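PDB 1TUO: putative phosphomannomutase, which probably interconverts sugar phosphates by moving the phosphate between hydroxyls, as a magnesium-dependent member of the phosphohexose mutase family. Local coordinates for residues M8-E17 with A133-E142; Y423-R431 with R440-P448. All coordinates share one frame; numbering follows the deposited sequence.

Contact 1. Residues M8-E17 with A133-E142; sequences MSAPIRFGTE and AKAIEALVPE
In the first alpha/beta/alpha domain of this phosphohexose mutase, the N-terminal arm that leads into strand 19-22 lies along the last turns of helix 130-138 and the loop that follows, with Phe14 set against Glu137. The evidence for a close fit is the position of Glu137 CB, 4.0 Å from the centroid of the Phe14 ring and only 3° off its normal: a CH-pi contact centred on one face. At the edge of the same ring, near its plane, Ile136 CG2 meets CZ at 3.8 Å. Leu35 of helix 29-45 also touches the Phe14 side chain, which thus touches both helices.

Glu137 works twice. Its CG stands anti to the backbone N (chi1 -178°) and the chain runs on extended, which carries the carboxylate past the ring to the backbone of the arm. There OE1 accepts the N-H of Phe14 at 3.1 Å, the nitrogen approaching from above the carboxylate plane. OE2 has a long salt bridge to Lys134 NZ one turn earlier in the helix. With an alanine here CB would stay over the ring, but the Phe14 N-H would probably lose its acceptor and Lys134 this carboxylate.

Further along the arm, a water donates to both Ile12 O and Glu137 O, joining the arm to the helix's last turn. Ile12 and Val140 cross at about a right angle, CD1 against CG1 at 3.7 Å. Arg34 of helix 29-45 hydrogen-bonds both segments, through NH1 to Ala10 O and NE to Pro141 O. At the far end Ser9 OG donates to Glu142 O at 3.1 Å, in the carbonyl plane and on a lone pair.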
# COMPACT_ATOMS: atom_id res chain seq x y z
N MET A 8 -24.03 -15.39 -22.52
CA MET A 8 -22.72 -15.65 -23.19
C MET A 8 -21.61 -15.89 -22.17
O MET A 8 -21.87 -16.13 -20.99
CB MET A 8 -22.34 -14.47 -24.09
CG MET A 8 -23.21 -14.33 -25.32
SD MET A 8 -23.10 -15.78 -26.40
CE MET A 8 -21.74 -15.30 -27.48
N SER A 9 -20.37 -15.82 -22.64
CA SER A 9 -19.21 -16.03 -21.78
C SER A 9 -19.21 -15.06 -20.61
O SER A 9 -19.83 -14.00 -20.66
CB SER A 9 -17.92 -15.86 -22.59
OG SER A 9 -16.78 -16.06 -21.77
N ALA A 10 -18.50 -15.44 -19.55
CA ALA A 10 -18.42 -14.61 -18.35
C ALA A 10 -17.70 -13.29 -18.65
O ALA A 10 -16.53 -13.29 -19.00
CB ALA A 10 -17.68 -15.36 -17.25
N PRO A 11 -18.42 -12.17 -18.53
CA PRO A 11 -17.80 -10.86 -18.79
C PRO A 11 -16.78 -10.52 -17.70
O PRO A 11 -17.08 -10.60 -16.51
CB PRO A 11 -19.00 -9.91 -18.79
CG PRO A 11 -19.93 -10.55 -17.80
CD PRO A 11 -19.84 -12.01 -18.18
N ILE A 12 -15.58 -10.15 -18.12
CA ILE A 12 -14.51 -9.81 -17.18
C ILE A 12 -14.42 -8.31 -16.97
O ILE A 12 -13.76 -7.60 -17.75
CB ILE A 12 -13.15 -10.33 -17.69
CG1 ILE A 12 -13.18 -11.85 -17.80
CG2 ILE A 12 -12.04 -9.89 -16.74
CD1 ILE A 12 -11.93 -12.45 -18.40
N ARG A 13 -15.07 -7.81 -15.93
CA ARG A 13 -15.06 -6.38 -15.63
C ARG A 13 -14.01 -6.07 -14.57
O ARG A 13 -13.92 -6.75 -13.55
CB ARG A 13 -16.43 -5.93 -15.13
CG ARG A 13 -17.59 -6.36 -16.01
CD ARG A 13 -18.90 -5.73 -15.54
NE ARG A 13 -20.06 -6.28 -16.26
CZ ARG A 13 -20.22 -6.23 -17.58
NH1 ARG A 13 -21.30 -6.76 -18.13
NH2 ARG A 13 -19.30 -5.66 -18.35
N PHE A 14 -13.21 -5.03 -14.82
CA PHE A 14 -12.17 -4.64 -13.88
C PHE A 14 -12.75 -3.89 -12.69
O PHE A 14 -13.89 -3.43 -12.72
CB PHE A 14 -11.12 -3.77 -14.57
CG PHE A 14 -10.26 -4.52 -15.56
CD1 PHE A 14 -9.10 -3.94 -16.05
CD2 PHE A 14 -10.62 -5.79 -16.00
CE1 PHE A 14 -8.30 -4.62 -16.96
CE2 PHE A 14 -9.83 -6.47 -16.91
CZ PHE A 14 -8.66 -5.88 -17.40
N GLY A 15 -11.95 -3.76 -11.63
CA GLY A 15 -12.40 -3.06 -10.44
C GLY A 15 -11.34 -2.15 -9.87
O GLY A 15 -10.51 -2.57 -9.06
N THR A 16 -11.36 -0.89 -10.30
CA THR A 16 -10.38 0.09 -9.84
C THR A 16 -8.98 -0.48 -10.03
O THR A 16 -8.34 -0.91 -9.06
CB THR A 16 -10.60 0.45 -8.36
OG1 THR A 16 -11.91 0.99 -8.18
CG2 THR A 16 -9.58 1.49 -7.91
N GLU A 17 -8.53 -0.50 -11.28
CA GLU A 17 -7.22 -1.02 -11.63
C GLU A 17 -7.15 -2.54 -11.50
O GLU A 17 -7.20 -3.08 -10.39
CB GLU A 17 -6.13 -0.36 -10.78
CG GLU A 17 -5.76 1.06 -11.21
CD GLU A 17 -6.96 1.97 -11.39
OE1 GLU A 17 -7.79 1.70 -12.29
OE2 GLU A 17 -7.09 2.96 -10.64
N ALA A 133 -6.68 1.25 -18.06
CA ALA A 133 -7.42 0.13 -17.49
C ALA A 133 -8.63 -0.17 -18.37
O ALA A 133 -8.94 -1.33 -18.66
CB ALA A 133 -7.88 0.47 -16.09
N LYS A 134 -9.32 0.88 -18.80
CA LYS A 134 -10.50 0.72 -19.64
C LYS A 134 -10.13 0.14 -20.99
O LYS A 134 -10.86 -0.68 -21.54
CB LYS A 134 -11.19 2.07 -19.83
CG LYS A 134 -11.96 2.56 -18.61
CD LYS A 134 -13.09 1.59 -18.26
CE LYS A 134 -13.92 2.09 -17.09
NZ LYS A 134 -15.05 1.15 -16.79
N ALA A 135 -8.99 0.56 -21.53
CA ALA A 135 -8.54 0.08 -22.83
C ALA A 135 -8.29 -1.43 -22.81
O ALA A 135 -8.65 -2.15 -23.74
CB ALA A 135 -7.28 0.82 -23.25
N ILE A 136 -7.65 -1.90 -21.75
CA ILE A 136 -7.36 -3.32 -21.62
C ILE A 136 -8.66 -4.12 -21.45
O ILE A 136 -8.85 -5.17 -22.06
CB ILE A 136 -6.42 -3.58 -20.40
CG1 ILE A 136 -5.05 -2.93 -20.67
CG2 ILE A 136 -6.25 -5.06 -20.16
CD1 ILE A 136 -4.15 -2.82 -19.44
N GLU A 137 -9.56 -3.60 -20.61
CA GLU A 137 -10.84 -4.26 -20.35
C GLU A 137 -11.63 -4.44 -21.64
O GLU A 137 -12.25 -5.48 -21.87
CB GLU A 137 -11.66 -3.43 -19.38
CG GLU A 137 -13.00 -4.05 -19.01
CD GLU A 137 -13.88 -3.11 -18.21
OE1 GLU A 137 -14.44 -3.54 -17.19
OE2 GLU A 137 -14.00 -1.93 -18.60
N ALA A 138 -11.60 -3.41 -22.48
CA ALA A 138 -12.33 -3.45 -23.75
C ALA A 138 -11.84 -4.54 -24.69
O ALA A 138 -12.60 -5.03 -25.53
CB ALA A 138 -12.23 -2.08 -24.43
N LEU A 139 -10.57 -4.93 -24.55
CA LEU A 139 -9.98 -5.95 -25.42
C LEU A 139 -10.09 -7.40 -24.94
O LEU A 139 -9.54 -8.30 -25.58
CB LEU A 139 -8.51 -5.61 -25.66
CG LEU A 139 -8.26 -4.34 -26.46
CD1 LEU A 139 -6.78 -3.98 -26.40
CD2 LEU A 139 -8.70 -4.55 -27.91
N VAL A 140 -10.78 -7.64 -23.83
CA VAL A 140 -10.92 -9.01 -23.34
C VAL A 140 -11.79 -9.81 -24.30
O VAL A 140 -12.95 -9.47 -24.53
CB VAL A 140 -11.56 -9.04 -21.93
CG1 VAL A 140 -11.79 -10.49 -21.50
CG2 VAL A 140 -10.65 -8.34 -20.93
N PRO A 141 -11.24 -10.89 -24.88
CA PRO A 141 -11.98 -11.73 -25.82
C PRO A 141 -12.93 -12.67 -25.08
O PRO A 141 -12.74 -12.94 -23.90
CB PRO A 141 -10.88 -12.49 -26.53
CG PRO A 141 -9.90 -12.73 -25.42
CD PRO A 141 -9.86 -11.38 -24.71
N GLU A 142 -13.94 -13.16 -25.78
CA GLU A 142 -14.90 -14.07 -25.16
C GLU A 142 -14.21 -15.38 -24.85
O GLU A 142 -14.51 -16.04 -23.85
CB GLU A 142 -16.08 -14.32 -26.10
CG GLU A 142 -16.98 -13.11 -26.29
CD GLU A 142 -17.60 -12.65 -24.98
OE1 GLU A 142 -18.38 -13.43 -24.39
OE2 GLU A 142 -17.29 -11.52 -24.54
O HOH W 1 -14.12 -7.02 -20.42

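Contact 2. Residues Y423-R431 with R440-P448; sequences YEEAWVLFR and RIYVEAQSP
Tyr442 and Leu429 lie side by side and point the same way, Leu429 CD2 3.7 Å from Tyr442 CD1. Arg431 crosses the outer part of the tyrosine obliquely, its guanidinium turned 45° from the ring and its CD packed 3.4 Å from CE1. A bend at chi3 brings NE to Tyr442 OH, a 3.3 Å hydrogen bond nearly in the guanidinium plane but bent to 138° at the hydrogen. NH1 of Arg431 forms a salt bridge with Asp417. Arg440 offers the hydroxyl a guanidinium face, with OH 3.5 Å above its plane, offset toward the rim.

These residues belong to an antiparallel hairpin, 426-431 and 440-445, two inner strands of the C-terminal domain's antiparallel sheet, flanked by 419-423 and 382-386. Trp427-Glu444, Leu429-Tyr442 and Arg431-Arg440 are hydrogen-bonded pairs sharing one face, and the Leu429 N to Tyr442 O bond, at 2.8 Å, is almost straight (175°).

The opposite face carries Val428, Phe430, Ile441 and Val443. Here Val428 CG1 meets Val443 CG2 at 4.0 Å, and Phe430 CD2 meets Ile441 CG1 at the same distance. Ile441 and Val443 also pack on Leu455 of helix 448-459.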
# COMPACT_ATOMS: atom_id res chain seq x y z
N TYR A 423 -17.63 18.49 11.25
CA TYR A 423 -17.94 18.98 12.59
C TYR A 423 -16.71 19.69 13.10
O TYR A 423 -15.64 19.61 12.50
CB TYR A 423 -18.27 17.82 13.53
CG TYR A 423 -19.46 16.99 13.12
CD1 TYR A 423 -20.76 17.42 13.41
CD2 TYR A 423 -19.29 15.79 12.45
CE1 TYR A 423 -21.85 16.66 13.03
CE2 TYR A 423 -20.38 15.02 12.07
CZ TYR A 423 -21.66 15.47 12.36
OH TYR A 423 -22.74 14.70 12.00
N GLU A 424 -16.86 20.39 14.22
CA GLU A 424 -15.73 21.06 14.83
C GLU A 424 -14.99 19.94 15.56
O GLU A 424 -15.54 19.31 16.46
CB GLU A 424 -16.20 22.12 15.82
CG GLU A 424 -15.08 22.87 16.52
CD GLU A 424 -14.31 23.79 15.58
OE1 GLU A 424 -13.34 24.42 16.03
OE2 GLU A 424 -14.69 23.88 14.39
N GLU A 425 -13.75 19.68 15.15
CA GLU A 425 -12.94 18.64 15.78
C GLU A 425 -13.37 17.19 15.48
O GLU A 425 -12.85 16.26 16.09
CB GLU A 425 -12.90 18.86 17.29
CG GLU A 425 -12.35 20.22 17.70
CD GLU A 425 -12.41 20.45 19.20
OE1 GLU A 425 -11.86 19.61 19.95
OE2 GLU A 425 -13.00 21.46 19.63
N ALA A 426 -14.30 17.01 14.55
CA ALA A 426 -14.75 15.66 14.19
C ALA A 426 -15.27 15.58 12.76
O ALA A 426 -15.82 16.55 12.23
CB ALA A 426 -15.82 15.19 15.17
N TRP A 427 -15.10 14.42 12.14
CA TRP A 427 -15.56 14.19 10.77
C TRP A 427 -16.11 12.78 10.63
O TRP A 427 -15.56 11.82 11.19
CB TRP A 427 -14.40 14.43 9.77
CG TRP A 427 -14.08 13.27 8.84
CD1 TRP A 427 -14.97 12.55 8.08
CD2 TRP A 427 -12.79 12.69 8.59
NE1 TRP A 427 -14.31 11.57 7.39
CE2 TRP A 427 -12.97 11.63 7.67
CE3 TRP A 427 -11.49 12.98 9.05
CZ2 TRP A 427 -11.91 10.85 7.21
CZ3 TRP A 427 -10.44 12.20 8.58
CH2 TRP A 427 -10.66 11.15 7.67
N VAL A 428 -17.20 12.66 9.89
CA VAL A 428 -17.84 11.37 9.64
C VAL A 428 -18.05 11.21 8.14
O VAL A 428 -18.74 12.01 7.52
CB VAL A 428 -19.21 11.28 10.35
CG1 VAL A 428 -19.82 9.92 10.09
CG2 VAL A 428 -19.04 11.52 11.84
N LEU A 429 -17.45 10.17 7.58
CA LEU A 429 -17.55 9.91 6.15
C LEU A 429 -18.30 8.63 5.82
O LEU A 429 -17.98 7.56 6.34
CB LEU A 429 -16.14 9.83 5.55
CG LEU A 429 -16.00 9.38 4.09
CD1 LEU A 429 -16.59 10.44 3.17
CD2 LEU A 429 -14.53 9.15 3.76
N PHE A 430 -19.30 8.75 4.95
CA PHE A 430 -20.07 7.60 4.50
C PHE A 430 -19.66 7.31 3.06
O PHE A 430 -19.70 8.20 2.21
CB PHE A 430 -21.58 7.88 4.52
CG PHE A 430 -22.10 8.35 5.85
CD1 PHE A 430 -21.98 9.68 6.23
CD2 PHE A 430 -22.74 7.47 6.71
CE1 PHE A 430 -22.49 10.13 7.45
CE2 PHE A 430 -23.25 7.90 7.93
CZ PHE A 430 -23.12 9.23 8.30
N ARG A 431 -19.25 6.07 2.78
CA ARG A 431 -18.84 5.67 1.44
C ARG A 431 -19.49 4.35 1.05
O ARG A 431 -19.25 3.33 1.68
CB ARG A 431 -17.32 5.54 1.35
CG ARG A 431 -16.59 6.85 1.14
CD ARG A 431 -15.08 6.65 1.11
NE ARG A 431 -14.66 5.64 0.15
CZ ARG A 431 -14.87 5.72 -1.16
NH1 ARG A 431 -15.50 6.76 -1.68
NH2 ARG A 431 -14.44 4.74 -1.96
N ARG A 440 -19.47 1.93 4.12
CA ARG A 440 -18.33 2.06 5.01
C ARG A 440 -18.35 3.42 5.69
O ARG A 440 -18.48 4.45 5.03
CB ARG A 440 -17.03 1.88 4.23
CG ARG A 440 -16.96 0.56 3.47
CD ARG A 440 -15.63 0.41 2.75
NE ARG A 440 -14.50 0.37 3.67
CZ ARG A 440 -13.25 0.15 3.31
NH1 ARG A 440 -12.95 -0.07 2.03
NH2 ARG A 440 -12.28 0.14 4.22
N ILE A 441 -18.23 3.42 7.01
CA ILE A 441 -18.23 4.65 7.77
C ILE A 441 -16.86 4.88 8.39
O ILE A 441 -16.35 4.04 9.14
CB ILE A 441 -19.31 4.61 8.89
CG1 ILE A 441 -20.69 4.36 8.26
CG2 ILE A 441 -19.31 5.92 9.66
CD1 ILE A 441 -21.84 4.35 9.26
N TYR A 442 -16.25 6.00 8.03
CA TYR A 442 -14.93 6.37 8.54
C TYR A 442 -15.14 7.52 9.51
O TYR A 442 -15.84 8.48 9.19
CB TYR A 442 -14.01 6.87 7.41
CG TYR A 442 -13.97 6.00 6.18
CD1 TYR A 442 -15.08 5.88 5.34
CD2 TYR A 442 -12.80 5.32 5.82
CE1 TYR A 442 -15.03 5.12 4.18
CE2 TYR A 442 -12.75 4.55 4.66
CZ TYR A 442 -13.86 4.46 3.85
OH TYR A 442 -13.81 3.71 2.69
N VAL A 443 -14.55 7.43 10.70
CA VAL A 443 -14.71 8.49 11.68
C VAL A 443 -13.41 8.91 12.33
O VAL A 443 -12.61 8.08 12.76
CB VAL A 443 -15.70 8.09 12.82
CG1 VAL A 443 -15.71 9.15 13.90
CG2 VAL A 443 -17.11 7.92 12.26
N GLU A 444 -13.21 10.23 12.38
CA GLU A 444 -12.06 10.80 13.06
C GLU A 444 -12.61 11.80 14.06
O GLU A 444 -13.49 12.61 13.73
CB GLU A 444 -11.11 11.52 12.09
CG GLU A 444 -9.99 12.23 12.85
CD GLU A 444 -8.89 12.74 11.96
OE1 GLU A 444 -9.19 13.27 10.87
OE2 GLU A 444 -7.71 12.62 12.36
N ALA A 445 -12.11 11.74 15.29
CA ALA A 445 -12.54 12.65 16.34
C ALA A 445 -11.40 12.83 17.34
O ALA A 445 -10.35 12.19 17.21
CB ALA A 445 -13.78 12.11 17.04
N GLN A 446 -11.61 13.68 18.34
CA GLN A 446 -10.59 13.96 19.34
C GLN A 446 -10.28 12.83 20.32
O GLN A 446 -9.19 12.78 20.88
CB GLN A 446 -10.97 15.22 20.12
CG GLN A 446 -9.80 16.12 20.47
CD GLN A 446 -9.22 16.84 19.26
OE1 GLN A 446 -8.26 17.61 19.37
NE2 GLN A 446 -9.82 16.60 18.09
N SER A 447 -11.23 11.92 20.53
CA SER A 447 -11.01 10.82 21.46
C SER A 447 -11.61 9.53 20.93
O SER A 447 -12.50 9.56 20.07
CB SER A 447 -11.65 11.14 22.81
OG SER A 447 -13.06 11.19 22.68
N PRO A 448 -11.15 8.37 21.44
CA PRO A 448 -11.70 7.10 20.97
C PRO A 448 -13.15 6.98 21.41
O PRO A 448 -13.96 6.32 20.76
CB PRO A 448 -10.81 6.06 21.65
CG PRO A 448 -9.53 6.79 21.92
CD PRO A 448 -10.02 8.15 22.36

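Overall arrangement
The two contacts belong to different domains and come one after the other along the chain: contact 1 is complete at Glu142, well before contact 2 begins at Tyr423. Their centres lie about 36 Å apart and their nearest atoms about 8 Å, without touching. The centre of contact 1 is about 24 Å from that of the chain, and the centre of contact 2 about 22 Å. Contact 1 fastens a loop to a helix within domain I, whereas contact 2 is strand pairing within the C-terminal domain. Contact 2 also reaches beyond its sheet, because the Glu444 carboxylate hydrogen-bonds Thr294 OG1 (at OE2) and Trp295 N (at OE1) in domain III.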